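Local coordinates for protein haloacid dehalogenase-like hydrolase (Klebsiella pneumoniae subsp. pneumoniae, PDB 3PGV) that probably acts as a metal-dependent phosphatase of the Cof branch of the haloacid dehalogenase superfamily, with a calcium ion bound where magnesium is expected, at residues A25-G30 and F231-N236; K246-A251 and E265-N270. One frame throughout, in Å; residues are numbered along the deposited sequence.

In the fold
Both contacts are pairings of neighbouring parallel strands in one sheet, and their centres lie about 9 Å apart. The sheet order here is 23-27, 228-232, 246-249, 265-266, with 265-266 at its edge. Interaction 1 joins the first two of these strands, and interaction 2 joins the last two. Strands 228-232 and 246-249 are themselves neighbours, so the four strands run on without a gap. Along the chain interaction 1 is complete before interaction 2 begins. Interaction 1 brings together the three Asp ligands of the calcium ion, its centre about 7 Å from that of the molecule. Interaction 2 is centred about 16 Å out, but Met250 still packs beside Asp233, next to the metal site.

Interaction 1 of 2, residues A25-G30 and F231-N236; sequences ASDLDG and FGDGMN. With CA (calcium ion), chain E.
Asp27 OD2 and Asp233 OD1 grip one calcium ion, each at 2.2 Å. The backbone O of Asp29 joins them at 2.4 Å from the metal. A water bound to the ion also donates a hydrogen bond to Asn236 OD1, which ties the loop that follows strand 228-232 to the site. Three further atoms complete the coordination. This is the metal site of a haloacid dehalogenase fold, with a DxD motif (Asp27 and Asp29) at the C-terminal end of one strand and Asp233 at the same end of the neighbouring parallel strand.

Asp27 OD2 and Asp233 OD1 lie only 2.8 Å apart. They are neighbouring ligands of the same ion, which accounts for their closeness, and they are not hydrogen-bonded to each other. The two side chains meet nearly at a right angle, with carboxylate planes 31° apart. The CG of Asp27 is anti to its backbone N (chi1 172°), which carries the carboxylate to the metal. Thr31 bonds to its OD2, and Lys210 forms a salt bridge with its OD1. The carboxylate of Asp29 is instead held by Arg63.

In the strands that lead up to the metal site, the backbones pair in parallel. Asp27 N gives an almost straight bond to Phe231 O at 2.9 Å. Phe231 N bonds to Ala25 O in a more bent way, with an angle of 134° at the hydrogen. Ser26 and Phe231 are paired and put their side chains on the same face, where Ser26 OG rests against Phe231 CB. Val275 and Leu279 of helix 274-283 pack on the Phe231 side chain. Gly30 has positive phi and lies close against the second carboxylate oxygen of Asp233, with Gly30 CA 3.4 Å from Asp233 OD2.

Interaction 2 of 2, residues K246-A251 and E265-N270; sequences KGCIMA and EVIGSN
Lys246 NZ and Glu265 OE1 form a salt bridge at 3.0 Å. The lysine chain bends at chi2 (69°), and its ammonium reaches the anti side of the oxygen, 25° out of the carboxylate plane. The glutamate comes to meet it as an extended chain. Tyr278 OH of helix 274-283 also bonds to Glu265 OE1. A water accepts from Lys246 NZ and Glu265 N and donates to Gly247 O. It bridges the strands where Gly247 O and Glu265 N are too far apart to bond directly.

Between the backbones, Ile249 N donates to Glu265 O at 2.8 Å, and Ile267 N donates to Ile249 O at 2.7 Å. Ile249 thus pairs in parallel with Val266. The strands are linked through helix 255-260, so this is a beta-alpha-beta crossover that adds the edge strand 265-266 to the sheet. Past the strand ends, Ala251 N reaches Gly268 O at 3.0 Å, from above the carbonyl plane.

Apolar side chains meet on both faces of the strand pair. On the face of Ile249 and Val266, Ile249 CB meets Val266 CG2 at 4.1 Å. The face of Cys248 has Ile267 beside it, and Ile267 CG2 touches both CB and SG of the cysteine. Helix 274-283 packs on this face through Tyr278. Beyond the strands, Met250, a selenomethionine, starts out away from the 265-270 segment. Its chain bends at chi2 and chi3, which turns CE back toward that segment. Its SE lies 3.9 Å from Ile267 CD1, and its CE sits 3.4 Å from Gly268 O and close to Asn270 N.

Interaction 1 of 2, residues A25-G30 and F231-N236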
loop_
_atom_site.group_PDB
_atom_site.type_symbol
_atom_site.label_atom_id
_atom_site.label_comp_id
_atom_site.label_asym_id
_atom_site.label_seq_id
_atom_site.Cartn_x
_atom_site.Cartn_y
_atom_site.Cartn_z
ATOM N N ALA A 25 2.713 2.223 12.445
ATOM C CA ALA A 25 2.401 2.174 11.017
ATOM C C ALA A 25 1.653 0.906 10.704
ATOM O O ALA A 25 2.034 -0.169 11.173
ATOM C CB ALA A 25 3.670 2.247 10.193
ATOM N N SER A 26 0.563 1.009 9.961
ATOM C CA SER A 26 -0.187 -0.179 9.645
ATOM C C SER A 26 -0.729 -0.168 8.252
ATOM O O SER A 26 -1.340 0.818 7.824
ATOM C CB SER A 26 -1.320 -0.388 10.651
ATOM O OG SER A 26 -1.956 -1.647 10.461
ATOM N N ASP A 27 -0.579 -1.300 7.555
ATOM C CA ASP A 27 -1.274 -1.561 6.313
ATOM C C ASP A 27 -2.794 -1.655 6.646
ATOM O O ASP A 27 -3.158 -1.817 7.820
ATOM C CB ASP A 27 -0.761 -2.885 5.692
ATOM C CG ASP A 27 -1.550 -3.375 4.485
ATOM O OD1 ASP A 27 -1.980 -2.526 3.666
ATOM O OD2 ASP A 27 -1.715 -4.611 4.347
ATOM N N LEU A 28 -3.663 -1.517 5.645
ATOM C CA LEU A 28 -5.098 -1.547 5.902
ATOM C C LEU A 28 -5.736 -2.883 5.553
ATOM O O LEU A 28 -6.075 -3.655 6.460
ATOM C CB LEU A 28 -5.807 -0.368 5.216
ATOM C CG LEU A 28 -5.421 1.023 5.765
ATOM C CD1 LEU A 28 -5.849 2.131 4.818
ATOM C CD2 LEU A 28 -5.993 1.240 7.168
ATOM N N ASP A 29 -5.854 -3.192 4.246
ATOM C CA ASP A 29 -6.462 -4.439 3.798
ATOM C C ASP A 29 -5.650 -5.637 4.239
ATOM O O ASP A 29 -4.453 -5.701 3.972
ATOM C CB ASP A 29 -6.647 -4.440 2.275
ATOM C CG ASP A 29 -7.495 -3.295 1.788
ATOM O OD1 ASP A 29 -8.723 -3.347 1.982
ATOM O OD2 ASP A 29 -6.922 -2.313 1.278
ATOM N N GLY A 30 -6.311 -6.573 4.937
ATOM C CA GLY A 30 -5.678 -7.797 5.422
ATOM C C GLY A 30 -4.844 -7.599 6.675
ATOM O O GLY A 30 -4.272 -8.557 7.188
ATOM N N PHE A 231 2.875 -3.009 10.751
ATOM C CA PHE A 231 2.062 -4.216 10.553
ATOM C C PHE A 231 1.685 -4.336 9.071
ATOM O O PHE A 231 1.306 -3.337 8.450
ATOM C CB PHE A 231 0.796 -4.154 11.428
ATOM C CG PHE A 231 1.061 -4.020 12.912
ATOM C CD1 PHE A 231 1.264 -2.768 13.492
ATOM C CD2 PHE A 231 1.029 -5.135 13.743
ATOM C CE1 PHE A 231 1.506 -2.644 14.872
ATOM C CE2 PHE A 231 1.270 -5.009 15.123
ATOM C CZ PHE A 231 1.501 -3.763 15.677
ATOM N N GLY A 232 1.805 -5.550 8.515
ATOM C CA GLY A 232 1.491 -5.815 7.106
ATOM C C GLY A 232 1.279 -7.286 6.781
ATOM O O GLY A 232 1.611 -8.167 7.590
ATOM N N ASP A 233 0.761 -7.574 5.574
ATOM C CA ASP A 233 0.465 -8.961 5.167
ATOM C C ASP A 233 0.878 -9.278 3.706
ATOM O O ASP A 233 0.687 -10.410 3.246
ATOM C CB ASP A 233 -1.039 -9.267 5.360
ATOM C CG ASP A 233 -1.935 -8.585 4.350
ATOM O OD1 ASP A 233 -1.632 -7.431 3.967
ATOM O OD2 ASP A 233 -2.967 -9.174 3.987
ATOM N N GLY A 234 1.367 -8.269 2.980
ATOM C CA GLY A 234 1.714 -8.437 1.573
ATOM C C GLY A 234 3.147 -8.075 1.225
ATOM O O GLY A 234 3.867 -7.477 2.037
HETATM N N MSE A 235 3.564 -8.414 -0.005
HETATM C CA MSE A 235 4.904 -8.108 -0.497
HETATM C C MSE A 235 5.142 -6.601 -0.557
HETATM O O MSE A 235 6.266 -6.152 -0.341
HETATM C CB MSE A 235 5.141 -8.758 -1.872
HETATM C CG MSE A 235 5.327 -10.278 -1.801
HETATM SE SE MSE A 235 6.840 -10.776 -0.669
HETATM C CE MSE A 235 8.312 -9.940 -1.730
ATOM N N ASN A 236 4.060 -5.803 -0.780
ATOM C CA ASN A 236 4.159 -4.334 -0.786
ATOM C C ASN A 236 4.338 -3.753 0.644
ATOM O O ASN A 236 4.513 -2.535 0.800
ATOM C CB ASN A 236 2.970 -3.702 -1.509
ATOM C CG ASN A 236 1.606 -4.136 -0.985
ATOM O OD1 ASN A 236 1.420 -5.247 -0.483
ATOM N ND2 ASN A 236 0.619 -3.298 -1.169
HETATM CA CA CA E . -2.453 -5.810 2.669
HETATM O O HOH W 1 -0.222 -4.960 1.598
#

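Interaction 2 of 2, residues K246-A251 and E265-N270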
loop_
_atom_site.group_PDB
_atom_site.type_symbol
_atom_site.label_atom_id
_atom_site.label_comp_id
_atom_site.label_asym_id
_atom_site.label_seq_id
_atom_site.Cartn_x
_atom_site.Cartn_y
_atom_site.Cartn_z
ATOM N N LYS A 246 10.361 -2.100 14.616
ATOM C CA LYS A 246 9.690 -3.368 14.892
ATOM C C LYS A 246 8.656 -3.661 13.778
ATOM O O LYS A 246 7.796 -2.823 13.491
ATOM C CB LYS A 246 9.000 -3.322 16.271
ATOM C CG LYS A 246 8.085 -4.512 16.573
ATOM C CD LYS A 246 8.844 -5.820 16.760
ATOM C CE LYS A 246 7.893 -6.956 17.036
ATOM N NZ LYS A 246 8.597 -8.251 17.148
ATOM N N GLY A 247 8.783 -4.822 13.144
ATOM C CA GLY A 247 7.862 -5.257 12.099
ATOM C C GLY A 247 7.094 -6.512 12.477
ATOM O O GLY A 247 7.690 -7.493 12.921
ATOM N N CYS A 248 5.750 -6.488 12.300
ATOM C CA CYS A 248 4.885 -7.647 12.581
ATOM C C CYS A 248 4.209 -8.127 11.317
ATOM O O CYS A 248 3.566 -7.334 10.621
ATOM C CB CYS A 248 3.861 -7.312 13.658
ATOM S SG CYS A 248 4.570 -6.987 15.279
ATOM N N ILE A 249 4.295 -9.434 11.046
ATOM C CA ILE A 249 3.630 -10.066 9.900
ATOM C C ILE A 249 2.314 -10.719 10.364
ATOM O O ILE A 249 2.298 -11.416 11.381
ATOM C CB ILE A 249 4.585 -11.105 9.213
ATOM C CG1 ILE A 249 5.848 -10.415 8.642
ATOM C CG2 ILE A 249 3.848 -11.923 8.126
ATOM C CD1 ILE A 249 6.906 -11.405 8.051
HETATM N N MSE A 250 1.210 -10.460 9.643
HETATM C CA MSE A 250 -0.105 -11.044 9.960
HETATM C C MSE A 250 -0.072 -12.553 9.749
HETATM O O MSE A 250 0.597 -13.024 8.825
HETATM C CB MSE A 250 -1.197 -10.428 9.059
HETATM C CG MSE A 250 -1.251 -8.905 9.119
HETATM SE SE MSE A 250 -1.512 -8.256 10.911
HETATM C CE MSE A 250 -3.247 -8.997 11.274
ATOM N N ALA A 251 -0.848 -13.314 10.552
ATOM C CA ALA A 251 -0.956 -14.767 10.349
ATOM C C ALA A 251 -1.553 -15.058 8.964
ATOM O O ALA A 251 -1.174 -16.042 8.312
ATOM C CB ALA A 251 -1.829 -15.392 11.433
ATOM N N GLU A 265 8.406 -11.187 13.594
ATOM C CA GLU A 265 7.355 -11.814 14.372
ATOM C C GLU A 265 6.086 -11.954 13.546
ATOM O O GLU A 265 5.664 -10.996 12.879
ATOM C CB GLU A 265 7.071 -10.989 15.642
ATOM C CG GLU A 265 6.045 -11.622 16.573
ATOM C CD GLU A 265 5.620 -10.758 17.743
ATOM O OE1 GLU A 265 6.029 -9.576 17.798
ATOM O OE2 GLU A 265 4.845 -11.254 18.589
ATOM N N VAL A 266 5.478 -13.143 13.582
ATOM C CA VAL A 266 4.189 -13.377 12.952
ATOM C C VAL A 266 3.111 -13.316 14.037
ATOM O O VAL A 266 3.170 -14.079 15.005
ATOM C CB VAL A 266 4.141 -14.721 12.156
ATOM C CG1 VAL A 266 2.753 -14.952 11.556
ATOM C CG2 VAL A 266 5.206 -14.749 11.065
ATOM N N ILE A 267 2.195 -12.342 13.934
ATOM C CA ILE A 267 1.115 -12.206 14.903
ATOM C C ILE A 267 -0.149 -12.891 14.387
ATOM O O ILE A 267 -0.092 -13.596 13.370
ATOM C CB ILE A 267 0.885 -10.720 15.327
ATOM C CG1 ILE A 267 0.337 -9.864 14.152
ATOM C CG2 ILE A 267 2.158 -10.126 15.917
ATOM C CD1 ILE A 267 -0.292 -8.515 14.586
ATOM N N GLY A 268 -1.267 -12.715 15.103
ATOM C CA GLY A 268 -2.541 -13.344 14.750
ATOM C C GLY A 268 -3.148 -12.847 13.444
ATOM O O GLY A 268 -2.546 -12.033 12.733
ATOM N N SER A 269 -4.336 -13.347 13.118
ATOM C CA SER A 269 -5.054 -12.985 11.901
ATOM C C SER A 269 -5.834 -11.686 12.098
ATOM O O SER A 269 -6.285 -11.399 13.220
ATOM C CB SER A 269 -6.018 -14.114 11.520
ATOM O OG SER A 269 -6.746 -13.827 10.338
ATOM N N ASN A 270 -6.101 -10.951 11.000
ATOM C CA ASN A 270 -6.968 -9.765 11.078
ATOM C C ASN A 270 -8.420 -10.193 11.450
ATOM O O ASN A 270 -9.199 -9.377 11.954
ATOM C CB ASN A 270 -6.941 -8.957 9.761
ATOM C CG ASN A 270 -7.503 -9.690 8.574
ATOM O OD1 ASN A 270 -7.341 -10.907 8.425
ATOM N ND2 ASN A 270 -8.138 -8.950 7.669
HETATM O O HOH W 2 9.428 -8.755 14.399
#